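PDB 5U02: glycosyl transferase from Staphylococcus aureus, which belongs to the TarS family of glycosyltransferases and combines a helical linker domain with two C-terminal domains of the immunoglobulin-like E-set type. Local coordinates for residues 85-89 with 90-94; 94-97 with 98-102; 204-207 with 208-211. All blocks are in the same frame, centred on the assembly; numbering follows the deposited sequence.

Following the chain from its N terminus, contact 1 comes first, at the corner where helix 82-89 stops and helix 93-105 starts. Contact 2 takes over at D94, a residue both share, and runs along helix 93-105 itself. The two do not enclose one another, the second beginning where the first ends, and they touch: Y87 of contact 1 packs on N95 and V99 of contact 2, which ties the two helices together in the linker domain. Contact 3 lies far along, its centre about 48 Å from that of contact 2 and on the opposite side of the chain's centre. It rounds the loop between helix 200-203 and strand 212-221 in the first C-terminal domain. Contacts 1 and 3 each close a local turn, while contact 2 spans successive turns of one helix.

Contact 1: residues 85-89 with 90-94; sequences LHYAR and AKDID
Flanked by D92, the ring of Y87 receives the imidazole of H86 over one face, with H86 ND1 offset toward the rim, while CD2 of Y87 sits at the imidazole edge, in its plane. H86 itself meets F129 edge to face, so a small aromatic group gathers here. The Y87 ring and the D92 carboxylate stand side by side and point the same way, their planes 80° apart. D92 OD2 approaches the ring obliquely, 3.9 Å from Y87 CD1. A tyrosine suits this place, its broad flat ring offering a face to the imidazole and carbon atoms to the acid beside it.

Underneath, the backbone forms a Schellman motif that ends helix 82-89. D92 N donates to Y87 O at 2.9 Å, nearly straight and in the carbonyl plane, and K91 N donates to A88 O at 2.8 Å from well above that carbonyl's plane. The closure requires K91 to take a positive phi of 44°, a conformation more often given to glycine. A90 N still makes an ordinary helical bond to H86 O, 3.1 Å long.

Past the turn, D92 is the N-cap of helix 93-105. With its CG anti to the backbone N (chi1 -172°), OD1 accepts from N95 N, as a short aspartate at this position often does. K91 lays CG 3.5 Å from A88 O. The two long cationic chains find partners beyond the corner: R89, extended from CG to NE, carries its guanidinium to a salt bridge with D74, and K91 sends its ammonium to N60 O.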
loop_
_atom_site.group_PDB
_atom_site.type_symbol
_atom_site.label_atom_id
_atom_site.label_comp_id
_atom_site.label_asym_id
_atom_site.label_seq_id
_atom_site.Cartn_x
_atom_site.Cartn_y
_atom_site.Cartn_z
ATOM N N LEU A 85 21.347 29.074 15.784
ATOM C CA LEU A 85 22.137 29.765 16.800
ATOM C C LEU A 85 23.625 29.632 16.517
ATOM O O LEU A 85 24.390 30.584 16.708
ATOM C CB LEU A 85 21.821 29.221 18.198
ATOM C CG LEU A 85 20.411 29.389 18.761
ATOM C CD1 LEU A 85 20.265 28.636 20.082
ATOM C CD2 LEU A 85 20.108 30.862 18.943
ATOM N N HIS A 86 24.053 28.459 16.047
ATOM C CA HIS A 86 25.470 28.222 15.795
ATOM C C HIS A 86 25.968 29.056 14.619
ATOM O O HIS A 86 26.975 29.765 14.731
ATOM C CB HIS A 86 25.699 26.725 15.564
ATOM C CG HIS A 86 26.943 26.401 14.797
ATOM N ND1 HIS A 86 26.994 26.422 13.420
ATOM C CD2 HIS A 86 28.177 26.037 15.214
ATOM C CE1 HIS A 86 28.210 26.090 13.022
ATOM N NE2 HIS A 86 28.947 25.851 14.091
ATOM N N TYR A 87 25.268 28.999 13.483
ATOM C CA TYR A 87 25.655 29.818 12.339
ATOM C C TYR A 87 25.385 31.300 12.557
ATOM O O TYR A 87 25.903 32.123 11.795
ATOM C CB TYR A 87 24.941 29.345 11.072
ATOM C CG TYR A 87 25.291 27.932 10.669
ATOM C CD1 TYR A 87 26.596 27.579 10.354
ATOM C CD2 TYR A 87 24.312 26.953 10.592
ATOM C CE1 TYR A 87 26.915 26.285 9.987
ATOM C CE2 TYR A 87 24.620 25.663 10.227
ATOM C CZ TYR A 87 25.921 25.335 9.924
ATOM O OH TYR A 87 26.214 24.046 9.561
ATOM N N ALA A 88 24.587 31.663 13.566
ATOM C CA ALA A 88 24.430 33.073 13.908
ATOM C C ALA A 88 25.711 33.627 14.516
ATOM O O ALA A 88 26.259 34.621 14.027
ATOM C CB ALA A 88 23.256 33.261 14.867
ATOM N N ARG A 89 26.205 32.992 15.585
ATOM C CA ARG A 89 27.472 33.413 16.179
ATOM C C ARG A 89 28.592 33.391 15.149
ATOM O O ARG A 89 29.474 34.257 15.162
ATOM C CB ARG A 89 27.830 32.516 17.364
ATOM C CG ARG A 89 26.863 32.579 18.529
ATOM C CD ARG A 89 27.369 31.741 19.691
ATOM N NE ARG A 89 26.366 31.597 20.740
ATOM C CZ ARG A 89 25.444 30.640 20.761
ATOM N NH1 ARG A 89 24.565 30.581 21.753
ATOM N NH2 ARG A 89 25.397 29.742 19.787
ATOM N N ALA A 90 28.569 32.413 14.248
ATOM C CA ALA A 90 29.567 32.317 13.193
ATOM C C ALA A 90 29.290 33.259 12.029
ATOM O O ALA A 90 30.110 33.324 11.107
ATOM C CB ALA A 90 29.654 30.876 12.682
ATOM N N LYS A 91 28.174 33.985 12.063
ATOM C CA LYS A 91 27.761 34.904 11.000
ATOM C C LYS A 91 27.965 34.275 9.625
ATOM O O LYS A 91 28.585 34.837 8.721
ATOM C CB LYS A 91 28.480 36.243 11.127
ATOM C CG LYS A 91 28.589 36.717 12.564
ATOM C CD LYS A 91 29.078 38.147 12.647
ATOM C CE LYS A 91 28.799 38.735 14.023
ATOM N NZ LYS A 91 28.510 40.194 13.972
ATOM N N ASP A 92 27.410 33.078 9.496
ATOM C CA ASP A 92 27.559 32.216 8.328
ATOM C C ASP A 92 26.181 32.071 7.695
ATOM O O ASP A 92 25.385 31.226 8.113
ATOM C CB ASP A 92 28.132 30.868 8.755
ATOM C CG ASP A 92 28.490 29.980 7.589
ATOM O OD1 ASP A 92 28.037 30.244 6.455
ATOM O OD2 ASP A 92 29.226 29.002 7.820
ATOM N N ILE A 93 25.897 32.893 6.681
ATOM C CA ILE A 93 24.558 32.922 6.102
ATOM C C ILE A 93 24.428 32.054 4.858
ATOM O O ILE A 93 23.296 31.783 4.424
ATOM C CB ILE A 93 24.108 34.366 5.796
ATOM C CG1 ILE A 93 22.585 34.447 5.856
ATOM C CG2 ILE A 93 24.622 34.810 4.434
ATOM C CD1 ILE A 93 22.051 35.792 5.587
ATOM N N ASP A 94 25.538 31.600 4.272
ATOM C CA ASP A 94 25.437 30.526 3.288
ATOM C C ASP A 94 24.896 29.263 3.940
ATOM O O ASP A 94 24.069 28.554 3.356
ATOM C CB ASP A 94 26.797 30.250 2.639
ATOM C CG ASP A 94 26.770 29.035 1.712
ATOM O OD1 ASP A 94 27.017 27.905 2.192
ATOM O OD2 ASP A 94 26.491 29.221 0.508
#

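Contact 2: residues 94-97 with 98-102; sequences DNYR and TVEES
R97 sets off with CG anti to its own N (chi1 -174°), whereas CG of E101 stands beside its backbone N (chi1 -60°), and these different first torsions, with both chains extended at chi2, let the two run side by side in the same direction. They are an i, i+4 pair on helix 93-105 of the linker domain. The first two torsions of R97 set its CG and CD beside the acid, R97 CD lying 3.3 Å from E101 OE1, and a bend at chi3 then turns NE and the guanidinium. The same oxygen sits at the guanidinium edge, near its plane, but the salt bridge from R97 NE to E101 OE1 is long at 3.9 Å. An arginine suits this site because its methylenes pack while its head reaches out, NH1 making a weak bond to Q55.

One residue back, Y96 and E100 repeat the spacing on a buried side. OE2 of E100 comes obliquely to the ring, 3.5 Å from Y96 CE1, with ring and carboxylate planes 58° apart. The acid is not stranded there: OE1 accepts from S47 N, and OE2 more weakly from G45 N. The Y96 ring also meets that of F46.

The T98 hydroxyl turns back and donates to D94 O, though its modelled length is doubtfully short. Helical bonds run beneath, with E100 N to Y96 O at 3.1 Å and V99 N to N95 O at 2.9 Å.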
loop_
_atom_site.group_PDB
_atom_site.type_symbol
_atom_site.label_atom_id
_atom_site.label_comp_id
_atom_site.label_asym_id
_atom_site.label_seq_id
_atom_site.Cartn_x
_atom_site.Cartn_y
_atom_site.Cartn_z
ATOM N N ASP A 94 25.538 31.600 4.272
ATOM C CA ASP A 94 25.437 30.526 3.288
ATOM C C ASP A 94 24.896 29.263 3.940
ATOM O O ASP A 94 24.069 28.554 3.356
ATOM C CB ASP A 94 26.797 30.250 2.639
ATOM C CG ASP A 94 26.770 29.035 1.712
ATOM O OD1 ASP A 94 27.017 27.905 2.192
ATOM O OD2 ASP A 94 26.491 29.221 0.508
ATOM N N ASN A 95 25.343 28.978 5.163
ATOM C CA ASN A 95 24.843 27.836 5.917
ATOM C C ASN A 95 23.558 28.162 6.664
ATOM O O ASN A 95 22.712 27.279 6.834
ATOM C CB ASN A 95 25.906 27.348 6.902
ATOM C CG ASN A 95 27.065 26.652 6.217
ATOM O OD1 ASN A 95 28.215 27.078 6.318
ATOM N ND2 ASN A 95 26.767 25.558 5.531
ATOM N N TYR A 96 23.398 29.403 7.132
ATOM C CA TYR A 96 22.157 29.778 7.806
ATOM C C TYR A 96 20.963 29.604 6.879
ATOM O O TYR A 96 19.942 29.023 7.265
ATOM C CB TYR A 96 22.233 31.220 8.310
ATOM C CG TYR A 96 21.114 31.603 9.261
ATOM C CD1 TYR A 96 19.846 31.926 8.788
ATOM C CD2 TYR A 96 21.329 31.648 10.631
ATOM C CE1 TYR A 96 18.828 32.269 9.652
ATOM C CE2 TYR A 96 20.319 31.997 11.504
ATOM C CZ TYR A 96 19.071 32.311 11.010
ATOM O OH TYR A 96 18.062 32.659 11.882
ATOM N N ARG A 97 21.062 30.121 5.653
ATOM C CA ARG A 97 19.970 29.925 4.710
ATOM C C ARG A 97 19.817 28.451 4.370
ATOM O O ARG A 97 18.699 27.924 4.389
ATOM C CB ARG A 97 20.188 30.762 3.451
ATOM C CG ARG A 97 19.005 30.712 2.499
ATOM C CD ARG A 97 19.190 31.622 1.291
ATOM N NE ARG A 97 20.561 31.629 0.805
ATOM C CZ ARG A 97 21.366 32.689 0.833
ATOM N NH1 ARG A 97 20.935 33.851 1.312
ATOM N NH2 ARG A 97 22.606 32.593 0.367
ATOM N N THR A 98 20.936 27.766 4.109
ATOM C CA THR A 98 20.899 26.332 3.834
ATOM C C THR A 98 20.067 25.589 4.873
ATOM O O THR A 98 19.249 24.733 4.521
ATOM C CB THR A 98 22.319 25.761 3.780
ATOM O OG1 THR A 98 23.049 26.368 2.705
ATOM C CG2 THR A 98 22.284 24.256 3.569
ATOM N N VAL A 99 20.231 25.932 6.155
ATOM C CA VAL A 99 19.452 25.280 7.208
ATOM C C VAL A 99 17.971 25.605 7.062
ATOM O O VAL A 99 17.125 24.705 6.976
ATOM C CB VAL A 99 19.977 25.682 8.598
ATOM C CG1 VAL A 99 19.024 25.185 9.679
ATOM C CG2 VAL A 99 21.372 25.119 8.823
ATOM N N GLU A 100 17.632 26.897 7.063
ATOM C CA GLU A 100 16.248 27.306 6.847
ATOM C C GLU A 100 15.712 26.757 5.534
ATOM O O GLU A 100 14.578 26.263 5.476
ATOM C CB GLU A 100 16.137 28.825 6.862
ATOM C CG GLU A 100 16.264 29.435 8.225
ATOM C CD GLU A 100 15.814 30.871 8.220
ATOM O OE1 GLU A 100 15.773 31.460 7.121
ATOM O OE2 GLU A 100 15.488 31.405 9.298
ATOM N N GLU A 101 16.514 26.835 4.465
ATOM C CA GLU A 101 16.173 26.095 3.258
ATOM C C GLU A 101 16.035 24.608 3.543
ATOM O O GLU A 101 15.055 23.991 3.128
ATOM C CB GLU A 101 17.193 26.333 2.145
ATOM C CG GLU A 101 17.337 27.779 1.718
ATOM C CD GLU A 101 18.086 27.945 0.406
ATOM O OE1 GLU A 101 17.917 29.004 -0.230
ATOM O OE2 GLU A 101 18.829 27.023 0.021
ATOM N N SER A 102 16.980 24.010 4.269
ATOM C CA SER A 102 16.900 22.559 4.455
ATOM C C SER A 102 15.624 22.127 5.182
ATOM O O SER A 102 15.112 21.031 4.928
ATOM C CB SER A 102 18.142 22.024 5.180
ATOM O OG SER A 102 19.316 22.149 4.395
#

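Contact 3: residues 204-207 with 208-211; sequences KAYL and PKEK
Y206 and K209 lie alongside each other and point the same way. The extended lysine chain follows the tyrosine's backbone before reaching its ring, K209 CG passing 3.3 Å from Y206 O. K209 NZ ends 3.8 Å from Y206 CD1, approaching the ring obliquely. Both CG atoms stand beside their own backbone N, chi1 being -50° in Y206 and -59° in K209, which, with K209 extended beyond CG, is consistent with the side-by-side course. Lysine suits the place because its methylenes run past the Y206 carbonyl oxygen and its ammonium ends beside the ring. The polar end of the tyrosine faces another chain: Y206 OH hydrogen-bonds E154 of the second subunit and, weakly, R195 of that subunit, so the turn contributes to the subunit interface.

L207 is directed differently, into the domain, where it packs on I247, F271 and M182, a buried site suited to leucine. Its CB also meets the proline ring, with L207 CB and P208 CD 3.6 Å apart. P208 has no N-H to offer K204 O, and instead its CD lies 3.1 Å from K204 O. A helical bond at that point is therefore ruled out.

The bonds that follow reach back three residues, and both are weak: K209 N to Y206 O at 3.4 Å and E210 N to L207 O at 3.4 Å. Two carbonyls, of L207 and E210, are brought close together, and W213 NE1 serves both, more weakly the second. Successive i+3 bonds are characteristic of a short 3-10 turn, which here leads from helix 200-203 into strand 212-221 of an E-set beta domain.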
loop_
_atom_site.group_PDB
_atom_site.type_symbol
_atom_site.label_atom_id
_atom_site.label_comp_id
_atom_site.label_asym_id
_atom_site.label_seq_id
_atom_site.Cartn_x
_atom_site.Cartn_y
_atom_site.Cartn_z
ATOM N N LYS A 204 -18.933 2.226 1.502
ATOM C CA LYS A 204 -20.383 2.231 1.692
ATOM C C LYS A 204 -20.797 1.470 2.947
ATOM O O LYS A 204 -21.717 1.889 3.660
ATOM C CB LYS A 204 -21.077 1.618 0.475
ATOM C CG LYS A 204 -21.680 2.620 -0.473
ATOM C CD LYS A 204 -22.892 2.043 -1.198
ATOM C CE LYS A 204 -22.612 0.693 -1.815
ATOM N NZ LYS A 204 -23.695 0.312 -2.764
ATOM N N ALA A 205 -20.150 0.338 3.221
ATOM C CA ALA A 205 -20.563 -0.490 4.347
ATOM C C ALA A 205 -20.251 0.154 5.691
ATOM O O ALA A 205 -20.904 -0.178 6.684
ATOM C CB ALA A 205 -19.892 -1.863 4.262
ATOM N N TYR A 206 -19.280 1.067 5.742
ATOM C CA TYR A 206 -18.829 1.649 6.999
ATOM C C TYR A 206 -19.405 3.035 7.270
ATOM O O TYR A 206 -19.503 3.428 8.437
ATOM C CB TYR A 206 -17.295 1.714 7.019
ATOM C CG TYR A 206 -16.646 0.396 6.652
ATOM C CD1 TYR A 206 -16.878 -0.745 7.411
ATOM C CD2 TYR A 206 -15.804 0.293 5.557
ATOM C CE1 TYR A 206 -16.290 -1.954 7.086
ATOM C CE2 TYR A 206 -15.206 -0.916 5.221
ATOM C CZ TYR A 206 -15.458 -2.036 5.989
ATOM O OH TYR A 206 -14.876 -3.239 5.669
ATOM N N LEU A 207 -19.797 3.763 6.223
ATOM C CA LEU A 207 -20.359 5.101 6.395
ATOM C C LEU A 207 -21.593 5.183 7.291
ATOM O O LEU A 207 -21.703 6.172 8.036
ATOM C CB LEU A 207 -20.689 5.695 5.018
ATOM C CG LEU A 207 -19.554 6.311 4.206
ATOM C CD1 LEU A 207 -20.019 6.546 2.779
ATOM C CD2 LEU A 207 -19.105 7.605 4.844
ATOM N N PRO A 208 -22.557 4.253 7.253
ATOM C CA PRO A 208 -23.786 4.442 8.048
ATOM C C PRO A 208 -23.566 4.536 9.544
ATOM O O PRO A 208 -24.497 4.933 10.256
ATOM C CB PRO A 208 -24.624 3.199 7.715
ATOM C CG PRO A 208 -24.081 2.693 6.471
ATOM C CD PRO A 208 -22.638 3.034 6.429
ATOM N N LYS A 209 -22.384 4.176 10.044
ATOM C CA LYS A 209 -22.175 4.137 11.487
ATOM C C LYS A 209 -22.279 5.517 12.115
ATOM O O LYS A 209 -22.691 5.639 13.273
ATOM C CB LYS A 209 -20.813 3.524 11.799
ATOM C CG LYS A 209 -20.637 2.121 11.263
ATOM C CD LYS A 209 -19.175 1.714 11.313
ATOM C CE LYS A 209 -18.999 0.250 10.950
ATOM N NZ LYS A 209 -17.583 -0.169 11.085
ATOM N N GLU A 210 -21.893 6.561 11.386
ATOM C CA GLU A 210 -21.925 7.918 11.912
ATOM C C GLU A 210 -22.272 8.885 10.791
ATOM O O GLU A 210 -22.123 8.578 9.606
ATOM C CB GLU A 210 -20.588 8.319 12.558
ATOM C CG GLU A 210 -20.057 7.345 13.606
ATOM C CD GLU A 210 -20.744 7.495 14.947
ATOM O OE1 GLU A 210 -21.226 8.610 15.251
ATOM O OE2 GLU A 210 -20.797 6.496 15.696
ATOM N N LYS A 211 -22.733 10.070 11.181
ATOM C CA LYS A 211 -23.139 11.060 10.190
ATOM C C LYS A 211 -21.976 11.947 9.770
ATOM O O LYS A 211 -21.863 12.304 8.594
ATOM C CB LYS A 211 -24.287 11.915 10.731
ATOM C CG LYS A 211 -25.534 11.127 11.110
ATOM C CD LYS A 211 -26.795 11.746 10.524
ATOM C CE LYS A 211 -27.250 12.928 11.361
ATOM N NZ LYS A 211 -28.663 13.329 11.082
#